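Local coordinates for protein cytochrome P450 RhF (Acinetobacter radioresistens, PDB 6RO8) that probably catalyses heme-dependent oxidation of organic substrates, with peroxygenase activity, this chain being the cytochrome P450 heme domain of a longer protein that also carries reductase modules, at residues Glu146-Arg149 and Lys150-Gly154; Trp169-Pro172 and Leu173-Leu177. One frame throughout, in Å; residues are numbered along the deposited sequence.

Contact 1 (Glu146-Arg149 and Lys150-Gly154)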
# COMPACT_ATOMS: atom_id res chain seq x y z
N GLU A 146 -23.50 0.30 0.67
CA GLU A 146 -24.33 0.13 1.86
C GLU A 146 -23.55 0.48 3.11
O GLU A 146 -24.07 1.15 4.01
CB GLU A 146 -24.85 -1.31 1.94
CG GLU A 146 -25.94 -1.65 0.95
CD GLU A 146 -27.26 -0.97 1.26
OE1 GLU A 146 -27.90 -1.30 2.29
OE2 GLU A 146 -27.67 -0.10 0.46
N LEU A 147 -22.29 0.04 3.19
CA LEU A 147 -21.49 0.29 4.39
C LEU A 147 -21.30 1.78 4.62
O LEU A 147 -21.50 2.28 5.73
CB LEU A 147 -20.14 -0.43 4.28
CG LEU A 147 -20.16 -1.95 4.44
CD1 LEU A 147 -18.74 -2.49 4.46
CD2 LEU A 147 -20.89 -2.33 5.71
N VAL A 148 -20.90 2.50 3.57
CA VAL A 148 -20.60 3.91 3.71
C VAL A 148 -21.86 4.70 4.02
O VAL A 148 -21.83 5.69 4.77
CB VAL A 148 -19.90 4.41 2.43
CG1 VAL A 148 -19.61 5.88 2.52
CG2 VAL A 148 -18.62 3.62 2.20
N ARG A 149 -23.00 4.29 3.46
CA ARG A 149 -24.24 4.98 3.77
C ARG A 149 -24.58 4.85 5.25
O ARG A 149 -25.04 5.81 5.89
CB ARG A 149 -25.38 4.43 2.91
CG ARG A 149 -26.67 5.25 3.05
CD ARG A 149 -27.78 4.74 2.15
NE ARG A 149 -28.36 3.50 2.64
CZ ARG A 149 -28.00 2.28 2.26
NH1 ARG A 149 -27.05 2.12 1.35
NH2 ARG A 149 -28.61 1.22 2.78
N LYS A 150 -24.38 3.65 5.82
CA LYS A 150 -24.77 3.44 7.21
C LYS A 150 -23.77 4.05 8.16
O LYS A 150 -24.15 4.59 9.20
CB LYS A 150 -24.95 1.94 7.48
CG LYS A 150 -25.78 1.27 6.42
CD LYS A 150 -26.04 -0.21 6.68
CE LYS A 150 -27.42 -0.46 7.25
NZ LYS A 150 -27.45 -1.77 7.96
N LYS A 151 -22.48 3.99 7.83
CA LYS A 151 -21.48 4.58 8.72
C LYS A 151 -21.71 6.08 8.87
O LYS A 151 -21.74 6.59 9.99
CB LYS A 151 -20.07 4.28 8.21
CG LYS A 151 -19.53 2.97 8.77
CD LYS A 151 -19.24 3.09 10.26
CE LYS A 151 -19.60 1.84 11.04
NZ LYS A 151 -18.53 0.80 11.10
N VAL A 152 -21.89 6.79 7.76
CA VAL A 152 -22.15 8.22 7.89
C VAL A 152 -23.56 8.47 8.41
O VAL A 152 -23.82 9.52 9.00
CB VAL A 152 -21.92 8.98 6.58
CG1 VAL A 152 -20.62 8.54 5.91
CG2 VAL A 152 -23.06 8.81 5.66
N ASP A 153 -24.49 7.52 8.23
CA ASP A 153 -25.75 7.65 8.94
C ASP A 153 -25.49 7.78 10.43
O ASP A 153 -26.20 8.50 11.14
CB ASP A 153 -26.66 6.45 8.65
CG ASP A 153 -27.45 6.60 7.35
OD1 ASP A 153 -27.46 7.71 6.76
OD2 ASP A 153 -28.06 5.60 6.91
N GLY A 154 -24.43 7.13 10.91
CA GLY A 154 -24.16 7.12 12.34
C GLY A 154 -23.57 8.42 12.85
O GLY A 154 -23.90 8.86 13.95
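Lys150 N donates to Glu146 O at 3.1 Å, one of four consecutive i to i+4 backbone bonds that bind this turn of helix 134-155 to the next. Lys151 N reaches Leu147 O at 2.9 Å, Val152 N reaches Val148 O at 3.2 Å and Asp153 N reaches Arg149 O at 2.9 Å, so each of the four carbonyls has an amide donor. The acidic group of Glu146 is engaged by Arg149, three residues on. Arg149 sets out with CG anti to its own N (chi1 -172°) and bends at chi3 (75°), which brings the guanidinium back to Glu146. There NH2 gives a straight bond to OE1 (2.7 Å), which it meets from above the carboxylate plane, and NH1 completes the salt bridge at OE2. Helix 134-155 corresponds to helix D of the P450 fold, which packs in the core bundle against helices E and L, here 170-179 and 384-401. Two of its charged residues reach those neighbours. Asp153 lies alongside Arg149, yet Arg149 NE and Asp153 OD2 stay 4.8 Å apart; the salt-bridge partner of this carboxylate is Arg401 of helix 384-401. Lys151 sends its ammonium to Glu170 of helix 170-179. On the buried side, Val148 CG1 and Val152 CG1 approach to 4.4 Å, with Met167 packing on both valines and Phe394 on Val148.

Contact 2 (Trp169-Pro172 and Leu173-Leu177)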
# COMPACT_ATOMS: atom_id res chain seq x y z
N TRP A 169 -10.77 3.19 8.23
CA TRP A 169 -10.10 1.89 8.30
C TRP A 169 -11.08 0.72 8.42
O TRP A 169 -10.81 -0.37 7.91
CB TRP A 169 -9.10 1.85 9.46
CG TRP A 169 -9.67 1.64 10.82
CD1 TRP A 169 -9.99 2.60 11.73
CD2 TRP A 169 -9.95 0.38 11.45
NE1 TRP A 169 -10.48 2.02 12.88
CE2 TRP A 169 -10.47 0.66 12.73
CE3 TRP A 169 -9.84 -0.96 11.04
CZ2 TRP A 169 -10.86 -0.35 13.61
CZ3 TRP A 169 -10.22 -1.95 11.91
CH2 TRP A 169 -10.73 -1.64 13.18
N GLU A 170 -12.23 0.94 9.04
CA GLU A 170 -13.11 -0.18 9.34
C GLU A 170 -13.79 -0.71 8.08
O GLU A 170 -13.92 -1.93 7.91
CB GLU A 170 -14.14 0.28 10.36
CG GLU A 170 -14.61 -0.75 11.32
CD GLU A 170 -15.76 -0.18 12.09
OE1 GLU A 170 -15.70 1.03 12.38
OE2 GLU A 170 -16.74 -0.92 12.35
N ILE A 171 -14.23 0.17 7.18
CA ILE A 171 -14.95 -0.28 5.99
C ILE A 171 -14.02 -1.02 5.04
O ILE A 171 -14.37 -2.14 4.62
CB ILE A 171 -15.67 0.90 5.31
CG1 ILE A 171 -16.96 1.21 6.06
CG2 ILE A 171 -15.96 0.59 3.85
CD1 ILE A 171 -17.70 2.44 5.56
N PRO A 172 -12.85 -0.48 4.66
CA PRO A 172 -11.96 -1.27 3.79
C PRO A 172 -11.63 -2.62 4.37
O PRO A 172 -11.58 -3.61 3.63
CB PRO A 172 -10.71 -0.39 3.67
CG PRO A 172 -11.20 0.96 3.95
CD PRO A 172 -12.23 0.80 5.01
N LEU A 173 -11.43 -2.69 5.70
CA LEU A 173 -11.22 -3.97 6.36
C LEU A 173 -12.39 -4.92 6.11
O LEU A 173 -12.20 -6.04 5.63
CB LEU A 173 -11.02 -3.75 7.86
CG LEU A 173 -10.86 -5.06 8.65
CD1 LEU A 173 -9.71 -5.89 8.08
CD2 LEU A 173 -10.64 -4.81 10.15
N MET A 174 -13.61 -4.47 6.41
CA MET A 174 -14.78 -5.32 6.21
C MET A 174 -14.92 -5.75 4.76
O MET A 174 -15.20 -6.92 4.47
CB MET A 174 -16.03 -4.57 6.64
CG MET A 174 -16.40 -4.77 8.07
SD MET A 174 -17.71 -3.61 8.36
CE MET A 174 -16.79 -2.19 8.96
N VAL A 175 -14.75 -4.82 3.83
CA VAL A 175 -14.81 -5.16 2.41
C VAL A 175 -13.80 -6.26 2.10
O VAL A 175 -14.13 -7.28 1.47
CB VAL A 175 -14.59 -3.89 1.56
CG1 VAL A 175 -14.42 -4.23 0.10
CG2 VAL A 175 -15.78 -2.92 1.77
N ALA A 176 -12.57 -6.10 2.60
CA ALA A 176 -11.51 -7.09 2.36
C ALA A 176 -11.92 -8.47 2.85
O ALA A 176 -11.91 -9.45 2.08
CB ALA A 176 -10.21 -6.64 3.02
N LEU A 177 -12.23 -8.59 4.14
CA LEU A 177 -12.72 -9.85 4.69
C LEU A 177 -13.79 -10.45 3.79
O LEU A 177 -13.75 -11.64 3.48
CB LEU A 177 -13.28 -9.63 6.09
CG LEU A 177 -12.26 -9.12 7.08
CD1 LEU A 177 -12.95 -8.76 8.38
CD2 LEU A 177 -11.25 -10.20 7.27
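This is an apolar contact between successive turns at the beginning of helix 170-179, largely buried between helices 134-155, 187-202 and 384-401. Trp169 and Leu173, one turn apart, lie side by side: Leu173 CD2 comes to the edge of the indole, near its plane, 3.4 Å from Trp169 CZ3. Leu173 can run alongside the indole because its CG is anti to the backbone N (chi1 177°). One indole face takes Glu170 CB, 4.3 Å above the plane and over the ring centre. Trp169 NE1 is hydrogen-bonded to Gln165 OE1, and the ring makes a cation-pi contact with Arg191 of helix 187-202. In the P450 fold this segment is helix E, a member of the core bundle that also contains helix D, helix L and the long helix I. Met174 bends at chi3 (-93°), carrying the methyl CE back over both the carbonyl and the side chain of Glu170, 3.1 Å from Glu170 O and 3.5 Å from Glu170 CG. Met187 of helix 187-202 covers Glu170, whose carboxylate is held by Lys151, as well as Leu173 and Met174. On the flank facing helix 134-155, Ile171 and Val175 meet through their CG2 methyls at 4.1 Å. Pro172 has no N-H to give, but near the helix start this costs little; its ring packs on Glu390 and Phe394, and its carbonyl accepts from Ala176 N at 2.9 Å. The three preceding carbonyls are likewise taken, Trp169 O by Leu173 N, Glu170 O by Met174 N and Ile171 O by Val175 N. Beyond, Ala176 touches Ala271 and His272, and its side chain is about 6 Å from the heme.

How the contacts relate
Contacts 1 and 2 follow one another along the chain, and their helices pack together, with contact centres 13 Å apart. A salt bridge joins Lys151 NZ of contact 1 to Glu170 OE2 of contact 2 at 2.8 Å. Next to it, Ile171 CD1 lies against helix 134-155, 3.7 Å from Val148 CG2 and 3.7 Å from Lys151 CG, and the same methyl also packs against Leu147. Contact 2 is the inner of the two, its centre about 14 Å from the centre of the chain against about 25 Å for contact 1. The side chain of Ala176 is about 6 Å from the heme and that of Leu147 about 13 Å; Ala176 is also about 10 Å from the bound histidine.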